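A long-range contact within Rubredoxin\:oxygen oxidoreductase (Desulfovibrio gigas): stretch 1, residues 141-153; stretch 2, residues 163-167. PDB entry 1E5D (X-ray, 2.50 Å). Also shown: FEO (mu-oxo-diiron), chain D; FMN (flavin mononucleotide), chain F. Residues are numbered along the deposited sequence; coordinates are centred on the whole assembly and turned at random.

Stretch 1 141-153: ETRMLHWPDSMVS
Stretch 2, residues 163-167: SNDIF

How do the backbones lie? Stretch 1 folds through a type II turn from Thr 142 to Leu 145, a cis peptide before His 146 and a type I turn from Trp 147 to Ser 150, then extends as strand 151-153. Stretch 2 makes a type II' turn from Ser 163 to Ile 166. The CA atoms of Val 152 and Ser 163 lie 4.7 Å apart, those of Leu 145 and Ile 166 7.0 Å.

What does Ile 166 fill? Covering the most surface, its CA-to-CB bond points toward stretch 1, with chi1 m and chi2 t. Ile 166 CD1 sits 3.7 Å from Val 152 CG1 and 4.0 Å from Leu 145 CB, apolar contacts with the Thr 142 and Ser 150 hydroxyls nearby.

How does Asn 164 bond? With phi/psi 51/-136 and chi1 p, Asn 164 ND2 donates to Met 151 O (3.0 Å) and Ser 150 OG (3.2 Å). Ser 150 OG, chi1 t, donates a hydrogen bond to Leu 145 O at 2.6 Å. Asn 164 OD1 accepts from Asp 165 N at 2.6 Å and from water 1, which accepts from His 146 N.

Why do His 146 and Asp 165 approach so closely? His 146 NE2 and Asp 165 OD2, 2.8 Å apart, both bind FE2, at 2.1 and 1.9 Å; Asp 165 OD1 reaches FE1 at 2.0 Å, bridging the irons. His 146 has chi1 p and Asp 165 chi1 m.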

ATOM      1  N   GLU A 141     -12.261  29.928 -16.549  1.00 24.03           N
ATOM      2  CA  GLU A 141     -11.590  28.640 -16.681  1.00 25.02           C
ATOM      3  C   GLU A 141     -10.516  28.496 -15.607  1.00 27.44           C
ATOM      4  O   GLU A 141      -9.805  29.437 -15.261  1.00 41.09           O
ATOM      5  CB  GLU A 141     -10.979  28.483 -18.068  1.00 29.32           C
ATOM      6  CG  GLU A 141     -11.995  28.456 -19.200  1.00 35.50           C
ATOM      7  CD  GLU A 141     -11.359  28.124 -20.537  1.00 38.20           C
ATOM      8  OE1 GLU A 141     -10.149  28.375 -20.720  1.00 40.02           O
ATOM      9  OE2 GLU A 141     -12.081  27.602 -21.408  1.00 60.92           O
ATOM     10  N   THR A 142     -10.428  27.279 -15.090  1.00 24.05           N
ATOM     11  CA  THR A 142      -9.502  26.945 -14.018  1.00 19.84           C
ATOM     12  C   THR A 142      -8.856  25.597 -14.315  1.00 23.00           C
ATOM     13  O   THR A 142      -8.894  24.695 -13.482  1.00 19.15           O
ATOM     14  CB  THR A 142     -10.213  26.912 -12.657  1.00 20.70           C
ATOM     15  OG1 THR A 142     -11.497  26.282 -12.774  1.00 31.42           O
ATOM     16  CG2 THR A 142     -10.498  28.326 -12.165  1.00 12.39           C
ATOM     17  N   ARG A 143      -8.278  25.486 -15.513  1.00 25.40           N
ATOM     18  CA  ARG A 143      -7.643  24.249 -15.947  1.00 27.19           C
ATOM     19  C   ARG A 143      -6.667  23.735 -14.884  1.00 26.25           C
ATOM     20  O   ARG A 143      -6.011  24.548 -14.233  1.00 29.27           O
ATOM     21  CB  ARG A 143      -6.932  24.421 -17.289  1.00 33.88           C
ATOM     22  CG  ARG A 143      -7.576  25.429 -18.220  1.00 52.88           C
ATOM     23  CD  ARG A 143      -8.135  24.829 -19.494  1.00 60.31           C
ATOM     24  NE  ARG A 143      -7.318  25.079 -20.668  1.00 69.20           N
ATOM     25  CZ  ARG A 143      -7.621  25.638 -21.826  1.00 71.46           C
ATOM     26  NH1 ARG A 143      -8.834  26.096 -22.107  1.00 71.16           N
ATOM     27  NH2 ARG A 143      -6.676  25.752 -22.760  1.00 66.77           N
ATOM     28  N   MET A 144      -6.616  22.419 -14.747  1.00 21.36           N
ATOM     29  CA  MET A 144      -5.834  21.638 -13.812  1.00 17.94           C
ATOM     30  C   MET A 144      -6.141  21.982 -12.355  1.00 18.81           C
ATOM     31  O   MET A 144      -5.294  21.847 -11.478  1.00 28.80           O
ATOM     32  CB  MET A 144      -4.328  21.804 -14.057  1.00 15.61           C
ATOM     33  CG  MET A 144      -3.918  21.348 -15.454  1.00 14.31           C
ATOM     34  SD  MET A 144      -4.925  19.981 -16.056  1.00 38.02           S
ATOM     35  CE  MET A 144      -4.423  18.683 -14.928  1.00 50.15           C
ATOM     36  N   LEU A 145      -7.366  22.425 -12.113  1.00 20.32           N
ATOM     37  CA  LEU A 145      -7.856  22.634 -10.757  1.00 21.30           C
ATOM     38  C   LEU A 145      -9.179  21.900 -10.556  1.00 25.54           C
ATOM     39  O   LEU A 145     -10.215  22.563 -10.442  1.00 23.51           O
ATOM     40  CB  LEU A 145      -8.045  24.116 -10.460  1.00 18.33           C
ATOM     41  CG  LEU A 145      -6.786  24.977 -10.384  1.00 30.72           C
ATOM     42  CD1 LEU A 145      -7.143  26.381  -9.912  1.00 37.91           C
ATOM     43  CD2 LEU A 145      -5.748  24.365  -9.457  1.00 31.10           C
ATOM     44  N   HIS A 146      -9.160  20.577 -10.521  1.00 22.74           N
ATOM     45  CA  HIS A 146      -7.965  19.759 -10.604  1.00 17.21           C
ATOM     46  C   HIS A 146      -7.910  18.930 -11.877  1.00 16.60           C
ATOM     47  O   HIS A 146      -7.029  18.090 -12.040  1.00 21.61           O
ATOM     48  CB  HIS A 146      -7.921  18.812  -9.398  1.00 13.69           C
ATOM     49  CG  HIS A 146      -9.114  17.901  -9.419  1.00 15.26           C
ATOM     50  ND1 HIS A 146      -9.092  16.626  -9.926  1.00 13.28           N
ATOM     51  CD2 HIS A 146     -10.375  18.114  -8.990  1.00 19.92           C
ATOM     52  CE1 HIS A 146     -10.293  16.085  -9.802  1.00 21.50           C
ATOM     53  NE2 HIS A 146     -11.093  16.970  -9.235  1.00 24.12           N
ATOM     54  N   TRP A 147      -8.836  19.147 -12.798  1.00 23.80           N
ATOM     55  CA  TRP A 147      -8.801  18.516 -14.116  1.00 25.13           C
ATOM     56  C   TRP A 147      -8.732  19.588 -15.206  1.00 25.52           C
ATOM     57  O   TRP A 147      -9.018  20.761 -14.970  1.00 32.60           O
ATOM     58  CB  TRP A 147     -10.025  17.640 -14.345  1.00 21.77           C
ATOM     59  CG  TRP A 147      -9.978  16.259 -13.790  1.00 23.90           C
ATOM     60  CD1 TRP A 147      -9.074  15.734 -12.911  1.00 24.81           C
ATOM     61  CD2 TRP A 147     -10.905  15.204 -14.091  1.00 18.73           C
ATOM     62  NE1 TRP A 147      -9.375  14.417 -12.642  1.00 24.91           N
ATOM     63  CE2 TRP A 147     -10.497  14.069 -13.356  1.00 23.87           C
ATOM     64  CE3 TRP A 147     -12.034  15.111 -14.904  1.00 10.28           C
ATOM     65  CZ2 TRP A 147     -11.190  12.860 -13.421  1.00 17.42           C
ATOM     66  CZ3 TRP A 147     -12.721  13.916 -14.972  1.00 15.29           C
ATOM     67  CH2 TRP A 147     -12.291  12.806 -14.230  1.00 16.80           C
ATOM     68  N   PRO A 148      -8.357  19.227 -16.426  1.00 23.77           N
ATOM     69  CA  PRO A 148      -8.335  20.216 -17.504  1.00 23.60           C
ATOM     70  C   PRO A 148      -9.686  20.887 -17.737  1.00 22.62           C
ATOM     71  O   PRO A 148      -9.686  22.045 -18.152  1.00 34.03           O
ATOM     72  CB  PRO A 148      -7.984  19.394 -18.745  1.00 16.98           C
ATOM     73  CG  PRO A 148      -7.363  18.145 -18.232  1.00 18.05           C
ATOM     74  CD  PRO A 148      -7.919  17.895 -16.864  1.00 19.02           C
ATOM     75  N   ASP A 149     -10.803  20.214 -17.508  1.00 21.84           N
ATOM     76  CA  ASP A 149     -12.126  20.728 -17.836  1.00 24.05           C
ATOM     77  C   ASP A 149     -12.661  21.723 -16.815  1.00 27.42           C
ATOM     78  O   ASP A 149     -13.650  22.414 -17.059  1.00 25.02           O
ATOM     79  CB  ASP A 149     -13.137  19.580 -17.954  1.00 27.16           C
ATOM     80  CG  ASP A 149     -13.049  18.595 -16.803  1.00 34.49           C
ATOM     81  OD1 ASP A 149     -13.635  18.876 -15.737  1.00 23.81           O
ATOM     82  OD2 ASP A 149     -12.395  17.541 -16.953  1.00 51.17           O
ATOM     83  N   SER A 150     -12.017  21.782 -15.662  1.00 27.56           N
ATOM     84  CA  SER A 150     -12.445  22.642 -14.570  1.00 24.54           C
ATOM     85  C   SER A 150     -12.685  24.089 -14.980  1.00 27.38           C
ATOM     86  O   SER A 150     -11.868  24.753 -15.624  1.00 34.35           O
ATOM     87  CB  SER A 150     -11.383  22.592 -13.459  1.00 20.75           C
ATOM     88  OG  SER A 150     -11.716  23.462 -12.393  1.00 26.28           O
ATOM     89  N   MET A 151     -13.836  24.608 -14.572  1.00 23.66           N
ATOM     90  CA  MET A 151     -14.175  26.010 -14.721  1.00 25.52           C
ATOM     91  C   MET A 151     -15.092  26.435 -13.583  1.00 25.34           C
ATOM     92  O   MET A 151     -15.729  25.586 -12.964  1.00 23.55           O
ATOM     93  CB  MET A 151     -14.859  26.282 -16.059  1.00 23.91           C
ATOM     94  CG  MET A 151     -16.358  26.036 -15.977  1.00 28.86           C
ATOM     95  SD  MET A 151     -17.205  26.442 -17.516  1.00 33.23           S
ATOM     96  CE  MET A 151     -18.780  25.647 -17.230  1.00 16.93           C
ATOM     97  N   VAL A 152     -15.160  27.731 -13.295  1.00 25.22           N
ATOM     98  CA  VAL A 152     -16.022  28.150 -12.186  1.00 20.18           C
ATOM     99  C   VAL A 152     -17.034  29.176 -12.673  1.00 27.78           C
ATOM    100  O   VAL A 152     -16.887  29.721 -13.770  1.00 32.65           O
ATOM    101  CB  VAL A 152     -15.183  28.694 -11.020  1.00 23.01           C
ATOM    102  CG1 VAL A 152     -14.087  27.694 -10.658  1.00 15.85           C
ATOM    103  CG2 VAL A 152     -14.571  30.042 -11.368  1.00 20.61           C
ATOM    104  N   SER A 153     -18.064  29.436 -11.868  1.00 23.86           N
ATOM    105  CA  SER A 153     -19.125  30.340 -12.299  1.00 14.21           C
ATOM    106  C   SER A 153     -19.296  31.495 -11.324  1.00 14.18           C
ATOM    107  O   SER A 153     -19.366  31.305 -10.119  1.00 24.74           O
ATOM    108  CB  SER A 153     -20.463  29.616 -12.450  1.00 12.76           C
ATOM    109  OG  SER A 153     -20.479  28.878 -13.657  1.00 23.44           O
ATOM    110  N   SER A 163     -17.747  27.119  -7.487  1.00 21.41           N
ATOM    111  CA  SER A 163     -16.373  26.743  -7.744  1.00 19.10           C
ATOM    112  C   SER A 163     -16.047  25.277  -7.976  1.00 21.30           C
ATOM    113  O   SER A 163     -14.850  24.936  -7.944  1.00 20.90           O
ATOM    114  CB  SER A 163     -15.508  27.172  -6.528  1.00  4.81           C
ATOM    115  OG  SER A 163     -16.157  26.719  -5.354  1.00 15.64           O
ATOM    116  N   ASN A 164     -17.001  24.401  -8.211  1.00 20.41           N
ATOM    117  CA  ASN A 164     -16.757  22.963  -8.347  1.00 12.71           C
ATOM    118  C   ASN A 164     -15.930  22.455  -7.165  1.00 11.53           C
ATOM    119  O   ASN A 164     -16.276  22.762  -6.021  1.00 13.96           O
ATOM    120  CB  ASN A 164     -16.180  22.604  -9.698  1.00 14.33           C
ATOM    121  CG  ASN A 164     -14.751  22.813 -10.091  1.00 25.15           C
ATOM    122  OD1 ASN A 164     -13.891  22.015  -9.687  1.00 35.11           O
ATOM    123  ND2 ASN A 164     -14.453  23.842 -10.871  1.00 25.58           N
ATOM    124  N   ASP A 165     -14.918  21.630  -7.363  1.00  9.04           N
ATOM    125  CA  ASP A 165     -14.175  21.058  -6.254  1.00 10.83           C
ATOM    126  C   ASP A 165     -13.355  22.095  -5.499  1.00 17.79           C
ATOM    127  O   ASP A 165     -13.001  21.912  -4.336  1.00 18.76           O
ATOM    128  CB  ASP A 165     -13.236  19.965  -6.780  1.00  8.85           C
ATOM    129  CG  ASP A 165     -13.949  18.692  -7.173  1.00 14.45           C
ATOM    130  OD1 ASP A 165     -14.954  18.330  -6.526  1.00 21.92           O
ATOM    131  OD2 ASP A 165     -13.502  18.033  -8.146  1.00 15.48           O
ATOM    132  N   ILE A 166     -13.004  23.203  -6.146  1.00 20.68           N
ATOM    133  CA  ILE A 166     -12.159  24.211  -5.506  1.00 21.22           C
ATOM    134  C   ILE A 166     -12.831  24.766  -4.257  1.00 20.51           C
ATOM    135  O   ILE A 166     -14.000  25.171  -4.298  1.00 23.72           O
ATOM    136  CB  ILE A 166     -11.841  25.337  -6.512  1.00 18.58           C
ATOM    137  CG1 ILE A 166     -11.346  24.783  -7.854  1.00 17.40           C
ATOM    138  CG2 ILE A 166     -10.871  26.369  -5.963  1.00  7.18           C
ATOM    139  CD1 ILE A 166     -11.374  25.794  -8.979  1.00 21.29           C
ATOM    140  N   PHE A 167     -12.077  24.776  -3.165  1.00 12.66           N
ATOM    141  CA  PHE A 167     -12.527  25.281  -1.875  1.00 16.35           C
ATOM    142  C   PHE A 167     -13.393  24.236  -1.181  1.00 22.95           C
ATOM    143  O   PHE A 167     -13.884  24.442  -0.072  1.00 21.90           O
ATOM    144  CB  PHE A 167     -13.306  26.598  -1.997  1.00 14.26           C
ATOM    145  CG  PHE A 167     -12.458  27.693  -2.631  1.00 21.67           C
ATOM    146  CD1 PHE A 167     -11.276  28.090  -2.021  1.00 24.90           C
ATOM    147  CD2 PHE A 167     -12.844  28.303  -3.811  1.00 22.78           C
ATOM    148  CE1 PHE A 167     -10.487  29.077  -2.583  1.00 24.32           C
ATOM    149  CE2 PHE A 167     -12.058  29.288  -4.378  1.00 25.10           C
ATOM    150  CZ  PHE A 167     -10.880  29.674  -3.765  1.00 23.12           C
TER
HETATM  151 FE1  FEO D 404     -15.562  16.371  -6.633  1.00 11.81          FE
HETATM  152 FE2  FEO D 404     -13.022  16.292  -8.832  1.00 15.50          FE
HETATM  153  O   FEO D 404     -15.103  15.712  -8.187  1.00 24.07           O
HETATM  154  N1  FMN F 403      -5.553  11.617 -15.696  1.00 14.84           N
HETATM  155  C2  FMN F 403      -4.352  11.569 -16.261  1.00 15.08           C
HETATM  156  O2  FMN F 403      -4.208  11.346 -17.432  1.00 23.10           O
HETATM  157  N3  FMN F 403      -3.212  12.066 -15.582  1.00  9.92           N
HETATM  158  C4  FMN F 403      -3.256  12.359 -14.237  1.00  8.95           C
HETATM  159  O4  FMN F 403      -2.197  12.581 -13.691  1.00 18.51           O
HETATM  160  C4A FMN F 403      -4.499  12.047 -13.545  1.00  6.79           C
HETATM  161  N5  FMN F 403      -4.656  12.379 -12.241  1.00 12.64           N
HETATM  162  C5A FMN F 403      -5.866  12.138 -11.660  1.00  9.81           C
HETATM  163  C6  FMN F 403      -5.942  12.170 -10.246  1.00 11.84           C
HETATM  164  C7  FMN F 403      -7.168  12.114  -9.622  1.00  7.83           C
HETATM  165  C7M FMN F 403      -7.297  12.352  -8.140  1.00  7.80           C
HETATM  166  C8  FMN F 403      -8.323  11.673 -10.353  1.00 10.23           C
HETATM  167  C8M FMN F 403      -9.684  11.653  -9.706  1.00  6.57           C
HETATM  168  C9  FMN F 403      -8.239  11.544 -11.744  1.00  7.58           C
HETATM  169  C9A FMN F 403      -6.990  11.637 -12.365  1.00  8.97           C
HETATM  170  N10 FMN F 403      -6.820  11.408 -13.764  1.00 15.26           N
HETATM  171  C10 FMN F 403      -5.624  11.555 -14.340  1.00  8.88           C
HETATM  172  C1' FMN F 403      -8.008  11.004 -14.556  1.00  7.21           C
HETATM  173  C2' FMN F 403      -8.273   9.484 -14.463  1.00  9.80           C
HETATM  174  O2' FMN F 403      -7.137   8.802 -14.989  1.00 13.13           O
HETATM  175  C3' FMN F 403      -9.476   9.173 -15.335  1.00  7.99           C
HETATM  176  O3' FMN F 403     -10.632   9.694 -14.677  1.00 14.14           O
HETATM  177  C4' FMN F 403      -9.655   7.651 -15.466  1.00 13.56           C
HETATM  178  O4' FMN F 403     -10.738   7.346 -16.357  1.00 23.44           O
HETATM  179  C5' FMN F 403      -9.983   7.121 -14.076  1.00  8.33           C
HETATM  180  O5' FMN F 403     -10.063   5.561 -14.172  1.00 17.66           O
HETATM  181  P   FMN F 403     -10.807   4.725 -13.153  1.00 17.19           P
HETATM  182  O1P FMN F 403     -10.355   3.289 -13.439  1.00 10.34           O
HETATM  183  O2P FMN F 403     -10.671   5.212 -11.859  1.00 12.02           O
HETATM  184  O3P FMN F 403     -12.237   4.773 -13.446  1.00 13.97           O
HETATM  185  O   HOH W   1     -12.237  20.280 -10.670  1.00 12.55           O
HETATM  186  O   HOH W   2     -17.611  17.134  -7.697  1.00 23.72           O